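Local coordinates for aldehyde dehydrogenase family protein (Pseudomonas syringae pv. tomato, PDB 5IUV) that oxidises indole-3-acetaldehyde with NAD+ as cofactor, a step of auxin synthesis that contributes to the virulence of the bacterium, at residues T29-G34 / A56-R61; L138-A143 / V153-V158; S292-N297 / E324-W329; W329-P334 / V383-F388. One frame throughout, in Å; residues are numbered along the deposited sequence.

Overall arrangement
Interactions 3 and 4 are neighbours, their centres about 8 Å apart, while interactions 1 and 2 lie apart from them and from each other. Interactions 3 and 4 share Trp329, and Leu326 also packs on Pro385 and Ile387 of interaction 4. Interaction 3 is close to the indoleacetate site: its Phe296 side chain is about 4 Å from that of Phe169, which lines the site in another structure of this protein (none is bound to this chain here), and about 11 Å from the bound NAD. In interaction 1 the Asp58 side chain is about 9 Å from that of Lys191, which binds NAD. Interaction 2 is away from the annotated sites, at subunit interfaces, about 45 Å from interaction 3 between centres.

Interaction 1: T29-G34 / A56-R61; sequences TAAASG and AADAQR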
loop_
_atom_site.group_PDB
_atom_site.type_symbol
_atom_site.label_atom_id
_atom_site.label_comp_id
_atom_site.label_asym_id
_atom_site.label_seq_id
_atom_site.Cartn_x
_atom_site.Cartn_y
_atom_site.Cartn_z
ATOM N N THR A 29 4.848 -25.254 35.230
ATOM C CA THR A 29 4.274 -25.097 36.557
ATOM C C THR A 29 2.963 -25.858 36.654
ATOM O O THR A 29 2.235 -25.981 35.670
ATOM C CB THR A 29 4.034 -23.600 36.897
ATOM O OG1 THR A 29 3.407 -23.487 38.178
ATOM C CG2 THR A 29 3.135 -22.948 35.850
ATOM N N ALA A 30 2.659 -26.379 37.837
ATOM C CA ALA A 30 1.339 -26.941 38.066
ATOM C C ALA A 30 0.346 -25.793 38.120
ATOM O O ALA A 30 0.731 -24.635 38.282
ATOM C CB ALA A 30 1.303 -27.756 39.354
ATOM N N ALA A 31 -0.934 -26.100 37.969
ATOM C CA ALA A 31 -1.953 -25.095 38.228
ATOM C C ALA A 31 -1.944 -24.796 39.726
ATOM O O ALA A 31 -1.558 -25.647 40.523
ATOM C CB ALA A 31 -3.319 -25.571 37.766
ATOM N N ALA A 32 -2.342 -23.580 40.098
ATOM C CA ALA A 32 -2.323 -23.143 41.495
ATOM C C ALA A 32 -3.042 -24.127 42.428
ATOM O O ALA A 32 -2.594 -24.377 43.540
ATOM C CB ALA A 32 -2.947 -21.748 41.615
ATOM N N SER A 33 -4.145 -24.693 41.953
ATOM C CA SER A 33 -4.935 -25.651 42.720
ATOM C C SER A 33 -4.274 -27.021 42.826
ATOM O O SER A 33 -4.625 -27.824 43.697
ATOM C CB SER A 33 -6.305 -25.820 42.077
ATOM O OG SER A 33 -6.152 -26.397 40.791
ATOM N N GLY A 34 -3.347 -27.300 41.914
ATOM C CA GLY A 34 -2.704 -28.599 41.846
ATOM C C GLY A 34 -3.512 -29.599 41.039
ATOM O O GLY A 34 -3.099 -30.743 40.862
ATOM N N ALA A 56 -9.010 -19.410 37.150
ATOM C CA ALA A 56 -8.893 -17.951 37.172
ATOM C C ALA A 56 -7.576 -17.456 37.781
ATOM O O ALA A 56 -6.998 -16.475 37.302
ATOM C CB ALA A 56 -10.073 -17.343 37.918
ATOM N N ALA A 57 -7.104 -18.128 38.828
ATOM C CA ALA A 57 -5.871 -17.711 39.498
ATOM C C ALA A 57 -4.658 -17.819 38.576
ATOM O O ALA A 57 -3.745 -16.982 38.611
ATOM C CB ALA A 57 -5.645 -18.535 40.756
ATOM N N ASP A 58 -4.648 -18.858 37.750
ATOM C CA ASP A 58 -3.552 -19.067 36.820
ATOM C C ASP A 58 -3.598 -18.054 35.676
ATOM O O ASP A 58 -2.550 -17.593 35.212
ATOM C CB ASP A 58 -3.582 -20.500 36.289
ATOM C CG ASP A 58 -3.629 -21.523 37.409
ATOM O OD1 ASP A 58 -2.613 -21.672 38.123
ATOM O OD2 ASP A 58 -4.687 -22.159 37.591
ATOM N N ALA A 59 -4.807 -17.710 35.234
ATOM C CA ALA A 59 -4.987 -16.640 34.262
ATOM C C ALA A 59 -4.404 -15.339 34.803
ATOM O O ALA A 59 -3.698 -14.627 34.096
ATOM C CB ALA A 59 -6.464 -16.456 33.921
ATOM N N GLN A 60 -4.704 -15.035 36.061
ATOM C CA GLN A 60 -4.170 -13.838 36.700
ATOM C C GLN A 60 -2.645 -13.818 36.702
ATOM O O GLN A 60 -2.034 -12.805 36.359
ATOM C CB GLN A 60 -4.687 -13.716 38.132
ATOM C CG GLN A 60 -4.138 -12.507 38.880
ATOM C CD GLN A 60 -4.540 -11.177 38.239
ATOM O OE1 GLN A 60 -5.639 -11.032 37.699
ATOM N NE2 GLN A 60 -3.648 -10.200 38.312
ATOM N N ARG A 61 -2.021 -14.931 37.088
ATOM C CA ARG A 61 -0.569 -14.960 37.142
ATOM C C ARG A 61 0.032 -14.869 35.742
ATOM O O ARG A 61 1.050 -14.210 35.545
ATOM C CB ARG A 61 -0.055 -16.220 37.849
ATOM C CG ARG A 61 1.452 -16.187 38.077
ATOM C CD ARG A 61 1.902 -17.085 39.230
ATOM N NE ARG A 61 1.857 -18.511 38.918
ATOM C CZ ARG A 61 2.864 -19.186 38.367
ATOM N NH1 ARG A 61 3.990 -18.558 38.047
ATOM N NH2 ARG A 61 2.745 -20.489 38.131
HETATM O O HOH W 1 0.283 -21.954 37.975
HETATM O O HOH W 2 -5.719 -23.322 39.814
#
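Asp58 OD1 is gripped by two donors. The backbone N of Ala32 gives it a 2.8 Å bond with an N-H...O angle of 159°, on the syn lone pair of OD1. A water also donates to OD1, at 2.9 Å. That water donates to Ala30 O and accepts from Arg61 NH2, so it links both segments. A second water connects Asp58 OD2 with Ser33 N. OD2 also accepts from the backbone N of Asp55, just ahead of the segment. Both carboxylate oxygens of this buried side chain are therefore satisfied. CG of Asp58 stands beside its own backbone N (chi1 -53°), on the side of the helix start where Asp55 lies.

Arg61 reaches toward Thr29 tip to tip. Its NH2 lies 3.1 Å from Thr29 OG1, with the threonine near the plane of the guanidinium, at its edge. Thr29 OG1 itself donates to Ala30 O. The apolar share is small: Ala32 CB meets Ala57 CB at 4.3 Å. Ala31 CB lies beside the carboxylate, 3.7 Å from Asp58 OD2.

The arrangement is a type I beta turn, Ala31 to Gly34, docked on the first turns of helix 56-72. An acidic side chain of the helix ties down the N-H of the turn's second residue.

Interaction 2: L138-A143 / V153-V158; sequences LYDEVA and VTREPV
Glu141 and Val153 form the close part of this contact, an antiparallel hydrogen-bonded pair. Val153 N donates to Glu141 O at 2.8 Å through a nearly straight bond (N-H...O 175°). Glu141 N donates to Val153 O at 2.9 Å. Their side chains lie side by side and point the same way, with Glu141 OE1 3.6 Å from Val153 CG1. A water donates to both Glu141 OE1 and Val153 O and bridges the pair.

Beyond this pair the regular ladder gives way to a side chain. Asp140 CG, beside its own backbone N (chi1 -73°), comes to 3.5 Å from Arg155 N. Asp140 OD2 accepts from that N at 2.9 Å. The N-H comes from above the carboxylate plane, 63° out of it. Asp140 OD1 rests against Arg155 CG at 3.6 Å, but it stays 4.7 Å from Arg155 NE.

Water occupies this looser side. One molecule donates to Asp140 OD2 at 2.7 Å. Another accepts from Arg155 NE and is only weakly bonded to Asp140 OD1. Outside the segments, Arg155 NH1 bonds to Thr488, and Glu141 OE1 bonds to His482 of a third subunit. The hairpin edge pairs with a strand of a second subunit, so the sheet continues across the interface.

The chemistry implies that Asp140 holds the backbone of Arg155 directly, while any attraction between their charges probably acts at longer range and through water.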
loop_
_atom_site.group_PDB
_atom_site.type_symbol
_atom_site.label_atom_id
_atom_site.label_comp_id
_atom_site.label_asym_id
_atom_site.label_seq_id
_atom_site.Cartn_x
_atom_site.Cartn_y
_atom_site.Cartn_z
ATOM N N LEU A 138 6.913 -4.546 6.375
ATOM C CA LEU A 138 5.722 -3.728 6.586
ATOM C C LEU A 138 6.092 -2.264 6.797
ATOM O O LEU A 138 7.013 -1.959 7.545
ATOM C CB LEU A 138 4.925 -4.235 7.789
ATOM C CG LEU A 138 4.296 -5.615 7.620
ATOM C CD1 LEU A 138 3.826 -6.145 8.965
ATOM C CD2 LEU A 138 3.142 -5.518 6.632
ATOM N N TYR A 139 5.370 -1.367 6.133
ATOM C CA TYR A 139 5.580 0.065 6.306
ATOM C C TYR A 139 4.307 0.719 6.826
ATOM O O TYR A 139 3.207 0.359 6.412
ATOM C CB TYR A 139 6.010 0.718 4.983
ATOM C CG TYR A 139 7.407 0.331 4.528
ATOM C CD1 TYR A 139 7.647 -0.904 3.932
ATOM C CD2 TYR A 139 8.479 1.199 4.693
ATOM C CE1 TYR A 139 8.915 -1.266 3.523
ATOM C CE2 TYR A 139 9.756 0.849 4.280
ATOM C CZ TYR A 139 9.964 -0.387 3.689
ATOM O OH TYR A 139 11.228 -0.756 3.274
ATOM N N ASP A 140 4.456 1.671 7.738
ATOM C CA ASP A 140 3.317 2.469 8.172
ATOM C C ASP A 140 3.213 3.713 7.283
ATOM O O ASP A 140 3.758 3.716 6.179
ATOM C CB ASP A 140 3.436 2.808 9.660
ATOM C CG ASP A 140 3.162 1.593 10.553
ATOM O OD1 ASP A 140 2.472 0.660 10.087
ATOM O OD2 ASP A 140 3.635 1.566 11.713
ATOM N N GLU A 141 2.497 4.746 7.723
ATOM C CA GLU A 141 2.104 5.804 6.786
ATOM C C GLU A 141 2.465 7.229 7.194
ATOM O O GLU A 141 2.551 7.552 8.375
ATOM C CB GLU A 141 0.589 5.740 6.539
ATOM C CG GLU A 141 0.135 4.488 5.820
ATOM C CD GLU A 141 -1.357 4.270 5.939
ATOM O OE1 GLU A 141 -1.904 4.494 7.041
ATOM O OE2 GLU A 141 -1.985 3.885 4.933
ATOM N N VAL A 142 2.659 8.068 6.177
ATOM C CA VAL A 142 2.861 9.504 6.328
ATOM C C VAL A 142 1.806 10.207 5.488
ATOM O O VAL A 142 1.781 10.062 4.261
ATOM C CB VAL A 142 4.265 9.968 5.862
ATOM C CG1 VAL A 142 4.451 11.461 6.148
ATOM C CG2 VAL A 142 5.359 9.152 6.523
ATOM N N ALA A 143 0.940 10.967 6.144
ATOM C CA ALA A 143 -0.195 11.590 5.471
ATOM C C ALA A 143 0.223 12.800 4.646
ATOM O O ALA A 143 1.257 13.425 4.919
ATOM C CB ALA A 143 -1.246 12.002 6.502
ATOM N N VAL A 153 1.030 8.023 10.724
ATOM C CA VAL A 153 0.011 7.036 11.049
ATOM C C VAL A 153 0.711 5.703 11.227
ATOM O O VAL A 153 1.109 5.077 10.247
ATOM C CB VAL A 153 -1.068 6.938 9.945
ATOM C CG1 VAL A 153 -2.112 5.883 10.310
ATOM C CG2 VAL A 153 -1.718 8.292 9.725
ATOM N N THR A 154 0.892 5.290 12.479
ATOM C CA THR A 154 1.720 4.130 12.780
ATOM C C THR A 154 0.939 3.062 13.532
ATOM O O THR A 154 -0.162 3.316 14.023
ATOM C CB THR A 154 2.955 4.524 13.616
ATOM O OG1 THR A 154 2.530 5.093 14.857
ATOM C CG2 THR A 154 3.806 5.544 12.864
ATOM N N ARG A 155 1.526 1.873 13.620
ATOM C CA ARG A 155 0.915 0.754 14.321
ATOM C C ARG A 155 1.783 0.305 15.485
ATOM O O ARG A 155 3.002 0.226 15.361
ATOM C CB ARG A 155 0.684 -0.417 13.366
ATOM C CG ARG A 155 -0.323 -0.108 12.279
ATOM C CD ARG A 155 -0.551 -1.307 11.389
ATOM N NE ARG A 155 -1.778 -1.167 10.617
ATOM C CZ ARG A 155 -2.994 -1.416 11.094
ATOM N NH1 ARG A 155 -3.157 -1.818 12.355
ATOM N NH2 ARG A 155 -4.049 -1.259 10.308
ATOM N N GLU A 156 1.146 0.013 16.611
ATOM C CA GLU A 156 1.847 -0.431 17.806
ATOM C C GLU A 156 1.164 -1.671 18.350
ATOM O O GLU A 156 -0.044 -1.814 18.208
ATOM C CB GLU A 156 1.857 0.676 18.863
ATOM C CG GLU A 156 2.487 1.978 18.382
ATOM C CD GLU A 156 2.319 3.106 19.379
ATOM O OE1 GLU A 156 1.559 2.924 20.354
ATOM O OE2 GLU A 156 2.955 4.163 19.189
ATOM N N PRO A 157 1.924 -2.564 18.997
ATOM C CA PRO A 157 1.279 -3.768 19.544
ATOM C C PRO A 157 0.263 -3.417 20.630
ATOM O O PRO A 157 0.454 -2.446 21.363
ATOM C CB PRO A 157 2.457 -4.570 20.113
ATOM C CG PRO A 157 3.513 -3.544 20.385
ATOM C CD PRO A 157 3.367 -2.528 19.286
ATOM N N VAL A 158 -0.818 -4.185 20.717
ATOM C CA VAL A 158 -1.878 -3.878 21.665
ATOM C C VAL A 158 -1.439 -4.130 23.110
ATOM O O VAL A 158 -1.918 -3.466 24.031
ATOM C CB VAL A 158 -3.159 -4.689 21.356
ATOM C CG1 VAL A 158 -3.714 -4.297 19.989
ATOM C CG2 VAL A 158 -2.886 -6.191 21.408
HETATM O O HOH W 3 5.094 -0.438 12.843
HETATM O O HOH W 4 -0.319 0.470 8.172
HETATM O O HOH W 5 -0.304 3.148 8.830
#

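Interaction 3: S292-N297 / E324-W329; sequences SAIAFN and EALGTW
Two helix ends meet here: the C-terminal turn of helix 283-295 and the end of helix 312-326 with the turn that follows. The indole of Trp329 carries most of the contact. Ala295 CB lies 3.4 Å above its ring plane, offset toward the rim. With CG beside its own backbone N (chi1 -67°), Trp329 brings that atom 3.6 Å from Ala295 CB. Phe296 N lies on the same face but higher, 4.2 Å above the plane. Ser292 approaches obliquely from the six-membered end of the indole, its CB 3.6 Å from Trp329 CZ2. Trp329 CZ3 meets the edge of the Phe296 ring, 4.3 Å from CD1.

Helix 283-295 belongs to a beta-alpha-beta crossover, since strands 273-276 and 307-311 flank it in sequence and pair in parallel. Leu326 CD1 fills in between the helices, 3.8 Å from both Ile294 CG2 and Ala295 CB.

A type I turn from Leu326 to Trp329 brings the indole round, closed by Trp329 N donating to Leu326 O at 3.0 Å. Thr328 N and OG1 both donate to Ala325 O, one residue earlier. The Phe296 side chain lies about 4 Å from that of Phe169, which contacts indoleacetate in another structure of this protein.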
loop_
_atom_site.group_PDB
_atom_site.type_symbol
_atom_site.label_atom_id
_atom_site.label_comp_id
_atom_site.label_asym_id
_atom_site.label_seq_id
_atom_site.Cartn_x
_atom_site.Cartn_y
_atom_site.Cartn_z
ATOM N N SER A 292 -12.193 -35.308 -0.986
ATOM C CA SER A 292 -11.152 -34.825 -0.082
ATOM C C SER A 292 -11.686 -33.706 0.813
ATOM O O SER A 292 -11.358 -33.630 2.000
ATOM C CB SER A 292 -9.935 -34.335 -0.873
ATOM O OG SER A 292 -8.963 -33.764 -0.012
ATOM N N ALA A 293 -12.531 -32.856 0.238
ATOM C CA ALA A 293 -13.086 -31.709 0.955
ATOM C C ALA A 293 -13.889 -32.113 2.187
ATOM O O ALA A 293 -14.063 -31.311 3.104
ATOM C CB ALA A 293 -13.960 -30.874 0.024
ATOM N N ILE A 294 -14.388 -33.345 2.211
ATOM C CA ILE A 294 -15.213 -33.770 3.336
ATOM C C ILE A 294 -14.537 -34.858 4.171
ATOM O O ILE A 294 -14.860 -35.033 5.348
ATOM C CB ILE A 294 -16.606 -34.257 2.850
ATOM C CG1 ILE A 294 -17.580 -34.374 4.027
ATOM C CG2 ILE A 294 -16.496 -35.569 2.092
ATOM C CD1 ILE A 294 -17.778 -33.069 4.783
ATOM N N ALA A 295 -13.582 -35.579 3.588
ATOM C CA ALA A 295 -12.957 -36.689 4.317
ATOM C C ALA A 295 -11.627 -36.312 4.972
ATOM O O ALA A 295 -11.202 -36.967 5.929
ATOM C CB ALA A 295 -12.756 -37.884 3.394
ATOM N N PHE A 296 -10.960 -35.279 4.458
ATOM C CA PHE A 296 -9.667 -34.897 5.022
ATOM C C PHE A 296 -9.828 -34.479 6.472
ATOM O O PHE A 296 -10.756 -33.739 6.817
ATOM C CB PHE A 296 -9.008 -33.766 4.235
ATOM C CG PHE A 296 -7.679 -33.337 4.808
ATOM C CD1 PHE A 296 -6.563 -34.155 4.693
ATOM C CD2 PHE A 296 -7.550 -32.125 5.470
ATOM C CE1 PHE A 296 -5.334 -33.766 5.223
ATOM C CE2 PHE A 296 -6.328 -31.732 6.003
ATOM C CZ PHE A 296 -5.221 -32.557 5.881
ATOM N N ASN A 297 -8.920 -34.969 7.311
ATOM C CA ASN A 297 -8.978 -34.754 8.757
ATOM C C ASN A 297 -10.341 -35.100 9.346
ATOM O O ASN A 297 -10.863 -34.361 10.182
ATOM C CB ASN A 297 -8.630 -33.304 9.113
ATOM C CG ASN A 297 -8.153 -33.163 10.552
ATOM O OD1 ASN A 297 -7.374 -33.989 11.035
ATOM N ND2 ASN A 297 -8.636 -32.138 11.249
ATOM N N GLU A 324 -17.061 -43.065 -5.576
ATOM C CA GLU A 324 -15.861 -43.860 -5.806
ATOM C C GLU A 324 -14.623 -43.186 -5.218
ATOM O O GLU A 324 -13.767 -43.854 -4.632
ATOM C CB GLU A 324 -15.656 -44.122 -7.299
ATOM C CG GLU A 324 -14.396 -44.925 -7.593
ATOM C CD GLU A 324 -14.380 -45.524 -8.984
ATOM O OE1 GLU A 324 -14.955 -44.909 -9.908
ATOM O OE2 GLU A 324 -13.795 -46.618 -9.150
ATOM N N ALA A 325 -14.531 -41.865 -5.364
ATOM C CA ALA A 325 -13.411 -41.129 -4.801
ATOM C C ALA A 325 -13.430 -41.202 -3.287
ATOM O O ALA A 325 -12.388 -41.341 -2.656
ATOM C CB ALA A 325 -13.432 -39.669 -5.259
ATOM N N LEU A 326 -14.619 -41.101 -2.704
ATOM C CA LEU A 326 -14.731 -41.088 -1.250
ATOM C C LEU A 326 -14.358 -42.449 -0.680
ATOM O O LEU A 326 -13.881 -42.549 0.450
ATOM C CB LEU A 326 -16.138 -40.690 -0.806
ATOM C CG LEU A 326 -16.177 -40.315 0.680
ATOM C CD1 LEU A 326 -15.430 -39.004 0.933
ATOM C CD2 LEU A 326 -17.592 -40.255 1.216
ATOM N N GLY A 327 -14.546 -43.493 -1.480
ATOM C CA GLY A 327 -14.203 -44.841 -1.069
ATOM C C GLY A 327 -12.712 -45.066 -0.875
ATOM O O GLY A 327 -12.307 -46.063 -0.282
ATOM N N THR A 328 -11.888 -44.150 -1.370
ATOM C CA THR A 328 -10.442 -44.276 -1.193
ATOM C C THR A 328 -9.992 -43.685 0.142
ATOM O O THR A 328 -8.837 -43.842 0.548
ATOM C CB THR A 328 -9.665 -43.590 -2.326
ATOM O OG1 THR A 328 -9.747 -42.168 -2.177
ATOM C CG2 THR A 328 -10.222 -43.988 -3.677
ATOM N N TRP A 329 -10.906 -42.997 0.814
ATOM C CA TRP A 329 -10.624 -42.417 2.120
ATOM C C TRP A 329 -11.122 -43.372 3.201
ATOM O O TRP A 329 -12.325 -43.475 3.444
ATOM C CB TRP A 329 -11.275 -41.034 2.249
ATOM C CG TRP A 329 -10.669 -40.006 1.327
ATOM C CD1 TRP A 329 -10.978 -39.797 0.007
ATOM C CD2 TRP A 329 -9.644 -39.054 1.653
ATOM N NE1 TRP A 329 -10.206 -38.776 -0.504
ATOM C CE2 TRP A 329 -9.385 -38.300 0.486
ATOM C CE3 TRP A 329 -8.924 -38.763 2.818
ATOM C CZ2 TRP A 329 -8.433 -37.278 0.451
ATOM C CZ3 TRP A 329 -7.981 -37.742 2.782
ATOM C CH2 TRP A 329 -7.744 -37.015 1.604
#

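Interaction 4: W329-P334 / V383-F388; sequences WKPGNP and VEPTIF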
loop_
_atom_site.group_PDB
_atom_site.type_symbol
_atom_site.label_atom_id
_atom_site.label_comp_id
_atom_site.label_asym_id
_atom_site.label_seq_id
_atom_site.Cartn_x
_atom_site.Cartn_y
_atom_site.Cartn_z
ATOM N N TRP A 329 -10.906 -42.997 0.814
ATOM C CA TRP A 329 -10.624 -42.417 2.120
ATOM C C TRP A 329 -11.122 -43.372 3.201
ATOM O O TRP A 329 -12.325 -43.475 3.444
ATOM C CB TRP A 329 -11.275 -41.034 2.249
ATOM C CG TRP A 329 -10.669 -40.006 1.327
ATOM C CD1 TRP A 329 -10.978 -39.797 0.007
ATOM C CD2 TRP A 329 -9.644 -39.054 1.653
ATOM N NE1 TRP A 329 -10.206 -38.776 -0.504
ATOM C CE2 TRP A 329 -9.385 -38.300 0.486
ATOM C CE3 TRP A 329 -8.924 -38.763 2.818
ATOM C CZ2 TRP A 329 -8.433 -37.278 0.451
ATOM C CZ3 TRP A 329 -7.981 -37.742 2.782
ATOM C CH2 TRP A 329 -7.744 -37.015 1.604
ATOM N N LYS A 330 -10.192 -44.085 3.834
ATOM C CA LYS A 330 -10.547 -45.159 4.754
ATOM C C LYS A 330 -9.965 -44.964 6.149
ATOM O O LYS A 330 -8.749 -44.806 6.313
ATOM C CB LYS A 330 -10.086 -46.509 4.200
ATOM C CG LYS A 330 -10.446 -46.748 2.746
ATOM C CD LYS A 330 -10.064 -48.161 2.314
ATOM C CE LYS A 330 -10.172 -48.332 0.807
ATOM N NZ LYS A 330 -10.112 -49.767 0.419
ATOM N N PRO A 331 -10.842 -44.967 7.161
ATOM C CA PRO A 331 -10.426 -44.907 8.565
ATOM C C PRO A 331 -9.484 -46.055 8.899
ATOM O O PRO A 331 -9.658 -47.160 8.392
ATOM C CB PRO A 331 -11.748 -45.036 9.329
ATOM C CG PRO A 331 -12.777 -44.526 8.373
ATOM C CD PRO A 331 -12.309 -44.990 7.025
ATOM N N GLY A 332 -8.487 -45.787 9.731
ATOM C CA GLY A 332 -7.553 -46.813 10.144
ATOM C C GLY A 332 -6.689 -46.309 11.281
ATOM O O GLY A 332 -6.884 -45.197 11.778
ATOM N N ASN A 333 -5.731 -47.132 11.687
ATOM C CA ASN A 333 -4.813 -46.787 12.767
ATOM C C ASN A 333 -4.047 -45.511 12.435
ATOM O O ASN A 333 -3.310 -45.465 11.451
ATOM C CB ASN A 333 -3.856 -47.954 13.011
ATOM C CG ASN A 333 -2.892 -47.708 14.155
ATOM O OD1 ASN A 333 -2.968 -46.699 14.857
ATOM N ND2 ASN A 333 -1.980 -48.653 14.357
ATOM N N PRO A 334 -4.229 -44.465 13.254
ATOM C CA PRO A 334 -3.593 -43.170 12.993
ATOM C C PRO A 334 -2.071 -43.235 13.055
ATOM O O PRO A 334 -1.417 -42.344 12.527
ATOM C CB PRO A 334 -4.147 -42.270 14.104
ATOM C CG PRO A 334 -5.408 -42.945 14.549
ATOM C CD PRO A 334 -5.150 -44.408 14.401
ATOM N N VAL A 383 -15.521 -43.238 12.370
ATOM C CA VAL A 383 -16.758 -43.196 11.588
ATOM C C VAL A 383 -16.448 -43.195 10.088
ATOM O O VAL A 383 -15.523 -42.520 9.639
ATOM C CB VAL A 383 -17.615 -41.953 11.942
ATOM C CG1 VAL A 383 -18.824 -41.834 11.017
ATOM C CG2 VAL A 383 -18.071 -42.009 13.389
ATOM N N GLU A 384 -17.218 -43.962 9.320
ATOM C CA GLU A 384 -17.091 -43.969 7.865
ATOM C C GLU A 384 -17.411 -42.611 7.269
ATOM O O GLU A 384 -18.372 -41.967 7.689
ATOM C CB GLU A 384 -18.030 -45.001 7.243
ATOM C CG GLU A 384 -17.797 -46.428 7.669
ATOM C CD GLU A 384 -18.923 -47.335 7.215
ATOM O OE1 GLU A 384 -20.082 -46.864 7.169
ATOM O OE2 GLU A 384 -18.653 -48.512 6.900
ATOM N N PRO A 385 -16.608 -42.168 6.287
ATOM C CA PRO A 385 -17.026 -41.029 5.466
ATOM C C PRO A 385 -18.396 -41.312 4.861
ATOM O O PRO A 385 -18.611 -42.402 4.328
ATOM C CB PRO A 385 -15.936 -40.946 4.398
ATOM C CG PRO A 385 -14.716 -41.491 5.092
ATOM C CD PRO A 385 -15.239 -42.605 5.966
ATOM N N THR A 386 -19.308 -40.350 4.962
ATOM C CA THR A 386 -20.729 -40.590 4.713
ATOM C C THR A 386 -21.311 -39.569 3.739
ATOM O O THR A 386 -20.947 -38.395 3.775
ATOM C CB THR A 386 -21.511 -40.556 6.048
ATOM O OG1 THR A 386 -21.015 -41.588 6.912
ATOM C CG2 THR A 386 -23.009 -40.749 5.836
ATOM N N ILE A 387 -22.192 -40.023 2.851
ATOM C CA ILE A 387 -22.849 -39.130 1.903
ATOM C C ILE A 387 -24.361 -39.287 1.940
ATOM O O ILE A 387 -24.881 -40.405 1.921
ATOM C CB ILE A 387 -22.382 -39.371 0.442
ATOM C CG1 ILE A 387 -20.862 -39.254 0.319
ATOM C CG2 ILE A 387 -23.052 -38.379 -0.503
ATOM C CD1 ILE A 387 -20.338 -39.550 -1.081
ATOM N N PHE A 388 -25.058 -38.158 1.995
ATOM C CA PHE A 388 -26.502 -38.130 1.804
ATOM C C PHE A 388 -26.861 -37.420 0.505
ATOM O O PHE A 388 -26.408 -36.300 0.248
ATOM C CB PHE A 388 -27.193 -37.445 2.980
ATOM C CG PHE A 388 -27.286 -38.300 4.207
ATOM C CD1 PHE A 388 -28.322 -39.208 4.357
ATOM C CD2 PHE A 388 -26.343 -38.186 5.219
ATOM C CE1 PHE A 388 -28.414 -39.996 5.491
ATOM C CE2 PHE A 388 -26.432 -38.965 6.354
ATOM C CZ PHE A 388 -27.467 -39.873 6.490
#
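This is a small apolar contact between two prolines and the backbone around them. It joins the loop after helix 312-326 to the beginning of segment 383-388, where the chain enters regular strand 386-388. No hydrogen bond crosses it.

Pro331 and Pro385 reach toward each other, tip to tip. Pro331 CD is 3.9 Å from Pro385 CD, and Pro331 CG is just as close to that carbon. Each ring also rests against a carbonyl of the other segment. Pro331 CG lies 3.6 Å from Val383 O, and Pro385 CG lies 3.5 Å from Trp329 O. The pattern is reciprocal, with one ring carbon against one oxygen in each direction.

Trp329 adds little with its side chain. Its CB bond points toward segment 383-388, but the indole leads away, and CB comes only to 4.5 Å from Pro385 CG.

Within segment 383-388, Thr386 OG1 donates to Glu384 O at 2.8 Å, from above the carbonyl plane. This bond bridges the chain across Pro385. The CB of Glu384 points away from the loop, and its OE1 forms a salt bridge with Lys372. Leu326 of helix 312-326 also packs on Pro385, and Val341 lies against Pro331.

In the fold, the loop after helix 312-326 packs through proline rings on the irregular break in strand 382-389, a strand that runs parallel to 406-412 in the sheet holding strands 273-276 and 307-311.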